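Side-chain contacts in HTLV-2 integrase catalytic core domain (Human T-cell leukemia virus 2, PDB 6QBT), which forms the catalytic core of the retroviral integrase, a magnesium-binding RNase H-like domain that probably takes part in inserting viral DNA into host DNA: residues N109-I112 with K113-N117; P124-P127 with L128-I132. All blocks are in the same frame, centred on the assembly; numbering follows the deposited sequence.

Interaction 1: N109-I112 with K113-N117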
loop_
_atom_site.group_PDB
_atom_site.type_symbol
_atom_site.label_atom_id
_atom_site.label_comp_id
_atom_site.label_asym_id
_atom_site.label_seq_id
_atom_site.Cartn_x
_atom_site.Cartn_y
_atom_site.Cartn_z
ATOM N N ASN A 109 -19.417 -5.153 -10.594
ATOM C CA ASN A 109 -20.095 -5.553 -9.354
ATOM C C ASN A 109 -20.251 -7.051 -9.265
ATOM O O ASN A 109 -19.900 -7.646 -8.244
ATOM C CB ASN A 109 -21.486 -4.941 -9.243
ATOM C CG ASN A 109 -21.461 -3.430 -9.031
ATOM O OD1 ASN A 109 -20.430 -2.842 -8.690
ATOM N ND2 ASN A 109 -22.613 -2.798 -9.212
ATOM N N GLY A 110 -20.762 -7.649 -10.337
ATOM C CA GLY A 110 -21.047 -9.084 -10.376
ATOM C C GLY A 110 -19.783 -9.910 -10.250
ATOM O O GLY A 110 -19.758 -10.917 -9.559
ATOM N N ILE A 111 -18.710 -9.469 -10.889
ATOM C CA ILE A 111 -17.461 -10.215 -10.817
ATOM C C ILE A 111 -16.875 -10.098 -9.386
ATOM O O ILE A 111 -16.431 -11.110 -8.776
ATOM C CB ILE A 111 -16.467 -9.741 -11.905
ATOM C CG1 ILE A 111 -17.054 -10.029 -13.296
ATOM C CG2 ILE A 111 -15.108 -10.425 -11.742
ATOM C CD1 ILE A 111 -16.489 -9.152 -14.384
ATOM N N ILE A 112 -16.919 -8.876 -8.847
ATOM C CA ILE A 112 -16.513 -8.640 -7.461
ATOM C C ILE A 112 -17.292 -9.545 -6.508
ATOM O O ILE A 112 -16.671 -10.280 -5.739
ATOM C CB ILE A 112 -16.662 -7.163 -7.052
ATOM C CG1 ILE A 112 -15.636 -6.313 -7.797
ATOM C CG2 ILE A 112 -16.482 -6.997 -5.544
ATOM C CD1 ILE A 112 -14.188 -6.665 -7.456
ATOM N N LYS A 113 -18.627 -9.529 -6.602
ATOM C CA LYS A 113 -19.450 -10.311 -5.697
ATOM C C LYS A 113 -19.199 -11.808 -5.807
ATOM O O LYS A 113 -19.183 -12.490 -4.787
ATOM C CB LYS A 113 -20.939 -9.976 -5.840
ATOM C CG LYS A 113 -21.256 -8.570 -5.345
ATOM C CD LYS A 113 -22.736 -8.228 -5.435
ATOM C CE LYS A 113 -22.918 -6.744 -5.095
ATOM N NZ LYS A 113 -24.314 -6.228 -5.223
ATOM N N ASN A 114 -18.966 -12.319 -7.011
ATOM C CA ASN A 114 -18.638 -13.742 -7.159
ATOM C C ASN A 114 -17.304 -14.085 -6.494
ATOM O O ASN A 114 -17.207 -15.127 -5.849
ATOM C CB ASN A 114 -18.644 -14.200 -8.617
ATOM C CG ASN A 114 -20.052 -14.481 -9.141
ATOM O OD1 ASN A 114 -21.065 -13.983 -8.624
ATOM N ND2 ASN A 114 -20.123 -15.284 -10.180
ATOM N N LEU A 115 -16.291 -13.215 -6.621
ATOM C CA LEU A 115 -15.001 -13.470 -5.972
ATOM C C LEU A 115 -15.130 -13.345 -4.452
ATOM O O LEU A 115 -14.622 -14.201 -3.705
ATOM C CB LEU A 115 -13.911 -12.526 -6.498
ATOM C CG LEU A 115 -13.345 -12.905 -7.874
ATOM C CD1 LEU A 115 -12.548 -11.742 -8.453
ATOM C CD2 LEU A 115 -12.518 -14.190 -7.813
ATOM N N LEU A 116 -15.832 -12.306 -4.011
ATOM C CA LEU A 116 -16.138 -12.095 -2.595
ATOM C C LEU A 116 -16.838 -13.312 -1.954
ATOM O O LEU A 116 -16.433 -13.774 -0.876
ATOM C CB LEU A 116 -17.010 -10.845 -2.459
ATOM C CG LEU A 116 -17.381 -10.241 -1.116
ATOM C CD1 LEU A 116 -16.148 -9.761 -0.375
ATOM C CD2 LEU A 116 -18.294 -9.057 -1.355
ATOM N N ASN A 117 -17.860 -13.848 -2.619
ATOM C CA ASN A 117 -18.527 -15.067 -2.133
ATOM C C ASN A 117 -17.604 -16.279 -2.071
ATOM O O ASN A 117 -17.644 -17.050 -1.111
ATOM C CB ASN A 117 -19.745 -15.410 -2.991
ATOM C CG ASN A 117 -20.868 -14.398 -2.844
ATOM O OD1 ASN A 117 -20.954 -13.674 -1.854
ATOM N ND2 ASN A 117 -21.736 -14.346 -3.827
#
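Lys113 runs back along the helix over the carbonyl of Asn109, one turn earlier. The backbone bond from Lys113 N to Asn109 O, 2.8 Å long, sets the two residues one above the other, and the side chain then passes the same oxygen: Lys113 CB lies 3.5 Å from Asn109 O, CG 3.3 Å and CD 4.0 Å. With CG beside its own backbone N (chi1 -68°) and the chain extended beyond it, the methylenes continue toward the helix N terminus. They carry NZ to strand 9-19, where it is hydrogen-bonded to His16 O and Thr15 OG1. A long lysine suits this place, its methylenes beside the helix and its amine at the strand. On another face, Ile111 CG2 meets Leu115 CD1 at 4.4 Å, a loose apolar contact; Leu115 also packs on Tyr87 of the second subunit. Ile112 and Leu116 are joined by a straight backbone bond, Leu116 N to Ile112 O at 2.8 Å (N-H...O 173°), and both turn their branched side chains to helix 128-142. The amine, probably charged, is thus held by neutral oxygens of strand 9-19, while Ile112 and Leu116 give helix 128-142 hydrocarbon.

Interaction 2: P124-P127 with L128-I132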
loop_
_atom_site.group_PDB
_atom_site.type_symbol
_atom_site.label_atom_id
_atom_site.label_comp_id
_atom_site.label_asym_id
_atom_site.label_seq_id
_atom_site.Cartn_x
_atom_site.Cartn_y
_atom_site.Cartn_z
ATOM N N PRO A 124 -14.254 -19.217 5.936
ATOM C CA PRO A 124 -15.492 -18.808 6.611
ATOM C C PRO A 124 -15.233 -18.159 7.966
ATOM O O PRO A 124 -15.952 -17.256 8.354
ATOM C CB PRO A 124 -16.259 -20.127 6.762
ATOM C CG PRO A 124 -15.202 -21.184 6.793
ATOM C CD PRO A 124 -14.073 -20.681 5.937
ATOM N N ASN A 125 -14.193 -18.613 8.650
ATOM C CA ASN A 125 -13.754 -18.040 9.921
ATOM C C ASN A 125 -13.343 -16.538 9.886
ATOM O O ASN A 125 -13.450 -15.868 10.910
ATOM C CB ASN A 125 -12.627 -18.929 10.542
ATOM C CG ASN A 125 -11.359 -19.078 9.628
ATOM O OD1 ASN A 125 -11.438 -19.139 8.375
ATOM N ND2 ASN A 125 -10.180 -19.175 10.276
ATOM N N LEU A 126 -12.915 -16.013 8.727
ATOM C CA LEU A 126 -12.220 -14.704 8.628
ATOM C C LEU A 126 -13.122 -13.518 8.269
ATOM O O LEU A 126 -14.147 -13.709 7.639
ATOM C CB LEU A 126 -11.093 -14.785 7.587
ATOM C CG LEU A 126 -9.808 -15.461 8.102
ATOM C CD1 LEU A 126 -9.012 -16.100 6.964
ATOM C CD2 LEU A 126 -8.953 -14.474 8.900
ATOM N N PRO A 127 -12.717 -12.282 8.627
ATOM C CA PRO A 127 -13.601 -11.116 8.428
ATOM C C PRO A 127 -13.947 -10.809 6.961
ATOM O O PRO A 127 -13.157 -11.116 6.067
ATOM C CB PRO A 127 -12.787 -9.941 9.012
ATOM C CG PRO A 127 -11.700 -10.554 9.822
ATOM C CD PRO A 127 -11.413 -11.883 9.193
ATOM N N LEU A 128 -15.109 -10.191 6.739
ATOM C CA LEU A 128 -15.521 -9.667 5.421
ATOM C C LEU A 128 -14.459 -8.824 4.691
ATOM O O LEU A 128 -14.284 -8.941 3.476
ATOM C CB LEU A 128 -16.794 -8.822 5.592
ATOM C CG LEU A 128 -17.376 -8.098 4.372
ATOM C CD1 LEU A 128 -17.633 -9.111 3.266
ATOM C CD2 LEU A 128 -18.656 -7.334 4.716
ATOM N N ASP A 129 -13.772 -7.961 5.425
ATOM C CA ASP A 129 -12.733 -7.106 4.836
ATOM C C ASP A 129 -11.631 -7.859 4.129
ATOM O O ASP A 129 -11.219 -7.443 3.080
ATOM C CB ASP A 129 -12.126 -6.152 5.869
ATOM C CG ASP A 129 -12.800 -4.794 5.852
ATOM O OD1 ASP A 129 -12.851 -4.147 4.766
ATOM O OD2 ASP A 129 -13.293 -4.378 6.913
ATOM N N ASN A 130 -11.179 -8.970 4.709
ATOM C CA ASN A 130 -10.231 -9.856 4.042
ATOM C C ASN A 130 -10.746 -10.348 2.676
ATOM O O ASN A 130 -9.991 -10.367 1.711
ATOM C CB ASN A 130 -9.905 -11.074 4.892
ATOM C CG ASN A 130 -9.241 -10.721 6.204
ATOM O OD1 ASN A 130 -9.596 -9.716 6.831
ATOM N ND2 ASN A 130 -8.301 -11.570 6.648
ATOM N N ALA A 131 -12.009 -10.748 2.601
ATOM C CA ALA A 131 -12.563 -11.325 1.370
ATOM C C ALA A 131 -12.674 -10.275 0.270
ATOM O O ALA A 131 -12.363 -10.557 -0.891
ATOM C CB ALA A 131 -13.912 -11.970 1.644
ATOM N N ILE A 132 -13.078 -9.069 0.669
ATOM C CA ILE A 132 -13.172 -7.900 -0.197
ATOM C C ILE A 132 -11.783 -7.630 -0.741
ATOM O O ILE A 132 -11.606 -7.456 -1.944
ATOM C CB ILE A 132 -13.633 -6.641 0.614
ATOM C CG1 ILE A 132 -15.062 -6.812 1.195
ATOM C CG2 ILE A 132 -13.500 -5.341 -0.180
ATOM C CD1 ILE A 132 -16.187 -6.464 0.249
#
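The first turn of helix 128-142 starts at Pro127, its N-cap residue, and the contact lies where the preceding loop enters that turn. The pyrrolidine ring of Pro127 rests against the side-chain amide of Asn130, three residues on. Its CD is 3.7 Å from Asn130 OD1 and 3.9 Å from Asn130 CG, while Pro127 CG is 3.8 Å from the same OD1, so the carboxamide is met by ring methylenes and the two side chains run obliquely past each other. Asn130 CG stands beside its own backbone N (chi1 -62°), which swings the amide back toward the loop. The amide's other end meets Leu126: Asn130 ND2 lies 3.7 Å from Leu126 CD2, the two side chains crossing at about a right angle.

As the N-cap, proline has no amide hydrogen to give, and none is needed ahead of the first turn; its carbonyl faces into the helix. Asn130 N donates to Pro127 O at 3.2 Å, but the bond is weak and bent, with an N-H...O angle of 122°. Asn130 CB sits 3.5 Å from that same Pro127 O. Leu126 also packs on Cys48 of the second subunit, an apolar setting that a leucine suits. Leu128, which turns its CB away from the loop, is buried against Cys41 of strand 37-42, a fitting place for an apolar side chain.

Along the chain the two contacts come in series, neither nested nor crossed. Interaction 1 spans consecutive turns within helix 104-122; the helix then ends, the loop carrying residues 124-127 reverses the chain, and interaction 2 opens helix 128-142. Each closes only a short local span, but the reversal brings them together, with centres about 13 Å apart. Leu116 makes the junction: its CD1 lies 3.3 Å from Ile132 N and 4.0 Å from Leu128 CD1. Together the paired helices cover part of the RNase H-like sheet: residues 109-117 meet strand 9-19, and residues 128-132 meet strand 37-42, while both contacts also touch the second subunit.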